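Local coordinates for protein 1-deoxy-D-xylulose 5-phosphate reductoisomerase (Moraxella catarrhalis, PDB 4ZQG) that catalyses the NAD(P)H-dependent rearrangement and reduction of 1-deoxy-D-xylulose 5-phosphate to 2-C-methyl-D-erythritol 4-phosphate in the MEP pathway, a step blocked by fosmidomycin, at residues P152-H157 and G233-E238; L187-G192 and A227-K232. All coordinates share one frame; numbering follows the deposited sequence.

Interaction 1 (P152-H157 and G233-E238); sequences PIDSEH and GLELIE. With MG (magnesium ion), chain D; FOM (3-[formyl(hydroxy)amino]propylphosphonic acid), chain E; NAD (nicotinamide-adenine-dinucleotide), chain C.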
loop_
_atom_site.group_PDB
_atom_site.type_symbol
_atom_site.label_atom_id
_atom_site.label_comp_id
_atom_site.label_asym_id
_atom_site.label_seq_id
_atom_site.Cartn_x
_atom_site.Cartn_y
_atom_site.Cartn_z
ATOM N N PRO A 152 -16.545 -0.407 -0.763
ATOM C CA PRO A 152 -16.501 0.626 -1.772
ATOM C C PRO A 152 -15.824 0.193 -3.063
ATOM O O PRO A 152 -14.784 -0.519 -3.060
ATOM C CB PRO A 152 -15.667 1.710 -1.095
ATOM C CG PRO A 152 -14.727 0.943 -0.244
ATOM C CD PRO A 152 -15.495 -0.241 0.260
ATOM N N ILE A 153 -16.413 0.690 -4.142
ATOM C CA ILE A 153 -16.034 0.426 -5.505
ATOM C C ILE A 153 -15.332 1.636 -6.028
ATOM O O ILE A 153 -14.507 1.539 -6.928
ATOM C CB ILE A 153 -17.313 0.221 -6.383
ATOM C CG1 ILE A 153 -17.708 -1.242 -6.414
ATOM C CG2 ILE A 153 -17.179 0.791 -7.831
ATOM C CD1 ILE A 153 -19.031 -1.464 -7.170
ATOM N N ASP A 154 -15.719 2.801 -5.530
ATOM C CA ASP A 154 -15.027 4.014 -5.887
ATOM C C ASP A 154 -13.491 3.806 -5.688
ATOM O O ASP A 154 -13.048 3.248 -4.678
ATOM C CB ASP A 154 -15.573 5.197 -5.070
ATOM C CG ASP A 154 -15.316 6.517 -5.767
ATOM O OD1 ASP A 154 -14.515 6.470 -6.701
ATOM O OD2 ASP A 154 -15.921 7.558 -5.437
ATOM N N SER A 155 -12.707 4.221 -6.674
ATOM C CA SER A 155 -11.270 3.920 -6.730
ATOM C C SER A 155 -10.509 4.320 -5.470
ATOM O O SER A 155 -9.899 3.478 -4.786
ATOM C CB SER A 155 -10.633 4.632 -7.923
ATOM O OG SER A 155 -9.414 4.011 -8.296
ATOM N N GLU A 156 -10.623 5.597 -5.129
ATOM C CA GLU A 156 -9.969 6.138 -3.957
ATOM C C GLU A 156 -10.375 5.399 -2.700
ATOM O O GLU A 156 -9.529 5.016 -1.900
ATOM C CB GLU A 156 -10.238 7.621 -3.817
ATOM C CG GLU A 156 -9.815 8.441 -5.042
ATOM C CD GLU A 156 -10.810 8.392 -6.177
ATOM O OE1 GLU A 156 -10.585 9.034 -7.228
ATOM O OE2 GLU A 156 -11.824 7.702 -5.986
ATOM N N HIS A 157 -11.657 5.142 -2.536
ATOM C CA HIS A 157 -12.120 4.486 -1.332
ATOM C C HIS A 157 -11.745 3.027 -1.321
ATOM O O HIS A 157 -11.508 2.450 -0.255
ATOM C CB HIS A 157 -13.619 4.658 -1.198
ATOM C CG HIS A 157 -14.015 6.085 -1.198
ATOM N ND1 HIS A 157 -14.021 6.840 -2.345
ATOM C CD2 HIS A 157 -14.261 6.939 -0.183
ATOM C CE1 HIS A 157 -14.327 8.088 -2.043
ATOM N NE2 HIS A 157 -14.473 8.175 -0.738
ATOM N N GLY A 233 -14.512 16.557 -3.619
ATOM C CA GLY A 233 -15.364 17.084 -2.558
ATOM C C GLY A 233 -16.277 16.028 -2.036
ATOM O O GLY A 233 -16.412 15.818 -0.848
ATOM N N LEU A 234 -16.922 15.355 -2.959
ATOM C CA LEU A 234 -17.958 14.389 -2.617
ATOM C C LEU A 234 -17.290 13.171 -2.042
ATOM O O LEU A 234 -17.812 12.524 -1.143
ATOM C CB LEU A 234 -18.738 13.996 -3.881
ATOM C CG LEU A 234 -19.580 15.115 -4.508
ATOM C CD1 LEU A 234 -20.169 14.593 -5.790
ATOM C CD2 LEU A 234 -20.709 15.588 -3.599
ATOM N N GLU A 235 -16.147 12.841 -2.633
ATOM C CA GLU A 235 -15.363 11.718 -2.188
ATOM C C GLU A 235 -14.870 11.945 -0.762
ATOM O O GLU A 235 -14.833 11.015 0.055
ATOM C CB GLU A 235 -14.230 11.459 -3.168
ATOM C CG GLU A 235 -14.765 10.697 -4.374
ATOM C CD GLU A 235 -13.744 10.472 -5.424
ATOM O OE1 GLU A 235 -12.581 10.899 -5.263
ATOM O OE2 GLU A 235 -14.130 9.900 -6.418
ATOM N N LEU A 236 -14.575 13.201 -0.471
ATOM C CA LEU A 236 -14.212 13.606 0.880
ATOM C C LEU A 236 -15.345 13.279 1.865
ATOM O O LEU A 236 -15.096 12.656 2.924
ATOM C CB LEU A 236 -13.775 15.084 0.896
ATOM C CG LEU A 236 -13.690 15.784 2.220
ATOM C CD1 LEU A 236 -12.686 15.032 3.070
ATOM C CD2 LEU A 236 -13.220 17.212 2.035
ATOM N N ILE A 237 -16.580 13.638 1.524
ATOM C CA ILE A 237 -17.674 13.336 2.410
ATOM C C ILE A 237 -17.958 11.847 2.469
ATOM O O ILE A 237 -18.206 11.311 3.552
ATOM C CB ILE A 237 -18.908 14.124 2.017
ATOM C CG1 ILE A 237 -18.639 15.609 2.220
ATOM C CG2 ILE A 237 -20.115 13.681 2.825
ATOM C CD1 ILE A 237 -19.350 16.482 1.204
ATOM N N GLU A 238 -17.902 11.162 1.320
ATOM C CA GLU A 238 -18.012 9.685 1.258
ATOM C C GLU A 238 -17.027 9.026 2.207
ATOM O O GLU A 238 -17.409 8.137 2.975
ATOM C CB GLU A 238 -17.796 9.151 -0.191
ATOM C CG GLU A 238 -17.967 7.616 -0.398
ATOM C CD GLU A 238 -17.801 7.119 -1.870
ATOM O OE1 GLU A 238 -18.531 6.171 -2.286
ATOM O OE2 GLU A 238 -16.929 7.646 -2.619
HETATM MG MG MG D . -13.402 8.125 -7.388
HETATM O O2 FOM E . -13.691 9.069 -9.279
HETATM N N1 FOM E . -12.860 8.384 -10.140
HETATM C C1 FOM E . -12.482 7.196 -9.896
HETATM O O1 FOM E . -12.827 6.627 -8.873
HETATM C C2 FOM E . -12.409 9.155 -11.294
HETATM C C3 FOM E . -11.645 10.262 -10.566
HETATM C C4 FOM E . -11.224 11.365 -11.495
HETATM P PA1 FOM E . -10.497 12.594 -10.433
HETATM O OP1 FOM E . -9.186 11.940 -9.806
HETATM O OP2 FOM E . -11.359 12.811 -9.271
HETATM O OP3 FOM E . -10.154 14.011 -11.156
HETATM P PA NAD C . -23.716 6.426 -15.765
HETATM O O1A NAD C . -24.309 7.775 -15.985
HETATM O O2A NAD C . -22.753 5.821 -16.765
HETATM O O5B NAD C . -24.841 5.325 -15.396
HETATM C C5B NAD C . -25.822 5.500 -14.387
HETATM C C4B NAD C . -26.723 4.260 -14.270
HETATM O O4B NAD C . -27.800 4.601 -13.378
HETATM C C3B NAD C . -27.347 3.819 -15.601
HETATM O O3B NAD C . -27.456 2.395 -15.698
HETATM C C2B NAD C . -28.730 4.448 -15.559
HETATM O O2B NAD C . -29.738 3.640 -16.164
HETATM C C1B NAD C . -29.044 4.612 -14.076
HETATM N N9A NAD C . -29.822 5.859 -13.816
HETATM C C8A NAD C . -29.512 7.090 -14.263
HETATM N N7A NAD C . -30.429 8.004 -13.864
HETATM C C5A NAD C . -31.353 7.364 -13.149
HETATM C C6A NAD C . -32.593 7.791 -12.463
HETATM N N6A NAD C . -32.979 9.106 -12.477
HETATM N N1A NAD C . -33.282 6.809 -11.845
HETATM C C2A NAD C . -32.888 5.501 -11.866
HETATM N N3A NAD C . -31.774 5.039 -12.480
HETATM C C4A NAD C . -30.975 5.935 -13.126
HETATM O O3 NAD C . -23.000 6.515 -14.317
HETATM P PN NAD C . -21.543 5.998 -13.856
HETATM O O1N NAD C . -20.565 6.986 -14.453
HETATM O O2N NAD C . -21.496 4.502 -14.050
HETATM O O5D NAD C . -21.717 6.321 -12.291
HETATM C C5D NAD C . -22.405 5.431 -11.410
HETATM C C4D NAD C . -22.094 5.786 -9.954
HETATM O O4D NAD C . -20.809 5.304 -9.551
HETATM C C3D NAD C . -22.073 7.292 -9.764
HETATM O O3D NAD C . -22.602 7.559 -8.470
HETATM C C2D NAD C . -20.612 7.666 -9.883
HETATM O O2D NAD C . -20.333 8.905 -9.214
HETATM C C1D NAD C . -19.937 6.424 -9.291
HETATM N N1N NAD C . -18.597 6.192 -9.850
HETATM C C2N NAD C . -18.421 5.955 -11.174
HETATM C C3N NAD C . -17.131 5.766 -11.711
HETATM C C7N NAD C . -16.893 5.474 -13.171
HETATM O O7N NAD C . -15.815 5.037 -13.532
HETATM N N7N NAD C . -17.863 5.675 -14.063
HETATM C C4N NAD C . -16.042 5.821 -10.856
HETATM C C5N NAD C . -16.263 6.046 -9.520
HETATM C C6N NAD C . -17.540 6.235 -9.022
#
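Asp154 and Glu235 reach the same magnesium ion by different torsions: in Asp154 CG stands anti to the backbone N (chi1 -157°), whereas Glu235 sets CG beside its own N and runs extended beyond it. Glu156, bent at chi2, completes the protein's share. Asp154 OD1, Glu156 OE2 and Glu235 OE2 each bind the ion at 2.1 Å, and the retrohydroxamate (N-formyl-N-hydroxy) group of fosmidomycin chelates it through O1 and O2. Carboxylates suit this place because their hard anionic oxygens are good magnesium ligands, and the ion in turn probably offsets their mutual repulsion; Lys129, paired with Asp154 OD2, and Lys232, paired with Glu156 OE1 and Glu235 OE1, probably help. The backbone N of Ser155 donates to fosmidomycin O1, 3.3 Å away.

The His157 side chain ties its segment to the backbone of helix 230-243. Its NE2 donates to Glu235 O at 3.0 Å, with the oxygen close to the ring plane, while Glu238 lies over one ring face, its CG 3.9 Å from the centroid in a CH-pi contact. An imidazole serves both as edge donor and as flat surface.

The contact sets the start of helix 155-162, just after strand 149-152, against helix 230-243, which packs in turn, through Leu234 and Ile237, on helix 333-351.

Interaction 2 (L187-G192 and A227-K232); sequences LTASGG and ATMMNK. With FOM (3-[formyl(hydroxy)amino]propylphosphonic acid), chain E.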
loop_
_atom_site.group_PDB
_atom_site.type_symbol
_atom_site.label_atom_id
_atom_site.label_comp_id
_atom_site.label_asym_id
_atom_site.label_seq_id
_atom_site.Cartn_x
_atom_site.Cartn_y
_atom_site.Cartn_z
ATOM N N LEU A 187 -6.579 11.468 -0.177
ATOM C CA LEU A 187 -7.304 11.232 -1.439
ATOM C C LEU A 187 -6.521 11.824 -2.578
ATOM O O LEU A 187 -6.229 13.002 -2.563
ATOM C CB LEU A 187 -8.703 11.864 -1.421
ATOM C CG LEU A 187 -9.734 11.211 -0.524
ATOM C CD1 LEU A 187 -10.895 12.135 -0.303
ATOM C CD2 LEU A 187 -10.185 9.927 -1.124
ATOM N N THR A 188 -6.179 11.007 -3.562
ATOM C CA THR A 188 -5.536 11.492 -4.796
ATOM C C THR A 188 -6.608 12.077 -5.757
ATOM O O THR A 188 -7.714 11.604 -5.802
ATOM C CB THR A 188 -4.753 10.335 -5.460
ATOM O OG1 THR A 188 -5.472 9.093 -5.248
ATOM C CG2 THR A 188 -3.418 10.194 -4.813
ATOM N N ALA A 189 -6.246 13.093 -6.518
ATOM C CA ALA A 189 -7.127 13.738 -7.445
ATOM C C ALA A 189 -6.366 14.012 -8.729
ATOM O O ALA A 189 -5.240 14.568 -8.675
ATOM C CB ALA A 189 -7.567 15.060 -6.868
ATOM N N SER A 190 -6.962 13.660 -9.881
ATOM C CA SER A 190 -6.265 13.867 -11.156
ATOM C C SER A 190 -6.067 15.334 -11.445
ATOM O O SER A 190 -5.202 15.704 -12.233
ATOM C CB SER A 190 -7.010 13.288 -12.318
ATOM O OG SER A 190 -8.062 14.157 -12.662
ATOM N N GLY A 191 -6.907 16.173 -10.851
ATOM C CA GLY A 191 -6.907 17.577 -11.190
ATOM C C GLY A 191 -7.776 17.858 -12.393
ATOM O O GLY A 191 -7.965 19.018 -12.736
ATOM N N GLY A 192 -8.270 16.794 -13.046
ATOM C CA GLY A 192 -9.142 16.865 -14.226
ATOM C C GLY A 192 -8.569 17.533 -15.468
ATOM O O GLY A 192 -7.405 17.901 -15.510
ATOM N N ALA A 227 -13.669 17.514 -13.624
ATOM C CA ALA A 227 -13.232 18.811 -14.164
ATOM C C ALA A 227 -13.220 19.977 -13.138
ATOM O O ALA A 227 -12.321 20.785 -13.165
ATOM C CB ALA A 227 -14.085 19.180 -15.380
ATOM N N THR A 228 -14.248 20.068 -12.280
ATOM C CA THR A 228 -14.395 21.170 -11.277
ATOM C C THR A 228 -13.782 20.814 -9.924
ATOM O O THR A 228 -13.630 21.665 -9.045
ATOM C CB THR A 228 -15.882 21.488 -10.973
ATOM O OG1 THR A 228 -16.474 20.417 -10.219
ATOM C CG2 THR A 228 -16.685 21.675 -12.234
ATOM N N MET A 229 -13.496 19.529 -9.764
ATOM C CA MET A 229 -12.957 18.970 -8.540
ATOM C C MET A 229 -13.995 18.782 -7.443
ATOM O O MET A 229 -13.674 18.368 -6.336
ATOM C CB MET A 229 -11.773 19.762 -8.023
ATOM C CG MET A 229 -10.933 18.952 -7.021
ATOM S SD MET A 229 -9.136 19.154 -7.059
ATOM C CE MET A 229 -8.879 18.969 -8.809
ATOM N N MET A 230 -15.254 19.014 -7.763
ATOM C CA MET A 230 -16.310 18.631 -6.878
ATOM C C MET A 230 -16.323 17.118 -6.620
ATOM O O MET A 230 -16.799 16.689 -5.567
ATOM C CB MET A 230 -17.647 19.074 -7.467
ATOM C CG MET A 230 -18.856 18.706 -6.616
ATOM S SD MET A 230 -18.715 19.425 -4.968
ATOM C CE MET A 230 -19.121 21.144 -5.296
ATOM N N ASN A 231 -15.826 16.302 -7.567
ATOM C CA ASN A 231 -15.766 14.847 -7.365
ATOM C C ASN A 231 -14.939 14.481 -6.115
ATOM O O ASN A 231 -15.314 13.591 -5.338
ATOM C CB ASN A 231 -15.217 14.141 -8.596
ATOM C CG ASN A 231 -15.198 12.616 -8.434
ATOM O OD1 ASN A 231 -16.217 11.980 -8.134
ATOM N ND2 ASN A 231 -14.013 12.029 -8.572
ATOM N N LYS A 232 -13.846 15.208 -5.900
ATOM C CA LYS A 232 -13.045 14.998 -4.719
ATOM C C LYS A 232 -13.772 15.465 -3.476
ATOM O O LYS A 232 -13.721 14.806 -2.436
ATOM C CB LYS A 232 -11.699 15.678 -4.845
ATOM C CG LYS A 232 -10.546 14.852 -4.309
ATOM C CD LYS A 232 -10.612 13.389 -4.708
ATOM C CE LYS A 232 -10.662 13.230 -6.218
ATOM N NZ LYS A 232 -10.524 11.800 -6.603
HETATM O O2 FOM E . -13.691 9.069 -9.279
HETATM N N1 FOM E . -12.860 8.384 -10.140
HETATM C C1 FOM E . -12.482 7.196 -9.896
HETATM O O1 FOM E . -12.827 6.627 -8.873
HETATM C C2 FOM E . -12.409 9.155 -11.294
HETATM C C3 FOM E . -11.645 10.262 -10.566
HETATM C C4 FOM E . -11.224 11.365 -11.495
HETATM P PA1 FOM E . -10.497 12.594 -10.433
HETATM O OP1 FOM E . -9.186 11.940 -9.806
HETATM O OP2 FOM E . -11.359 12.811 -9.271
HETATM O OP3 FOM E . -10.154 14.011 -11.156
HETATM O O HOH W 1 -10.182 20.298 -14.440
#
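Lys232 and Thr188 make the direct polar link between the segments: Lys232 NZ donates to Thr188 O at 2.9 Å, lying in the carbonyl plane. The lysine chain is bent at chi2 and chi3, which carries its long arm across the end of the strand. With the glutamates Glu156 and Glu235 and the inhibitor's phosphonate also around the ammonium, its buried charge is probably well compensated.

The apolar part of the same arm does the packing. Lys232 CE lies 3.7 Å from Ala189 CB, and Lys232 CD touches Leu187 CB; the small methyl of Ala189 lets the lysine pass close to the strand. Further on, Met229, its flexible chain bent at chi2 and chi3, lays CE against Gly191 CA at 3.4 Å.

Together the end of strand 182-189, the turn after it and the start of helix 230-243 line much of the phosphonate pocket, to which Ser226 also contributes, and which probably receives the substrate's phosphate in the same way. Ser190 N donates to fosmidomycin OP1 at 2.8 Å, and Ser190 OG to OP3 at 2.6 Å. That hydroxyl also accepts from Gly192 N, closing an ST turn. Gly191 and Gly192 both have positive phi, which glycine adopts readily. From the helix side Asn231, its CG anti to the backbone N (chi1 -178°), brings ND2 to fosmidomycin OP2 at 2.9 Å and to the retrohydroxamate O2; Lys232 NZ joins it at OP2.

A water lies between the main-chain oxygens Gly191 O and Ala227 O, though its approach to Ala227 O is doubtfully short.

How the interactions relate
The centres of the two interactions lie about 11 Å apart, and both draw on helix 230-243. Along the chain the order is 152-157, 187-192, 227-232 and 233-238, so interaction 2 falls between the two halves of interaction 1, and the last two segments are consecutive. They also touch directly, through the lysine of interaction 2 and the acidic groups of interaction 1, and Leu187 packs on Glu156 and Leu236. All four segments belong to the C-terminal-domain family region of the reductoisomerase. Fosmidomycin spans them, its metal-binding end mainly at interaction 1 and its phosphonate in interaction 2, with Asn231 touching both ends, so successive turns of one helix help fix the whole inhibitor.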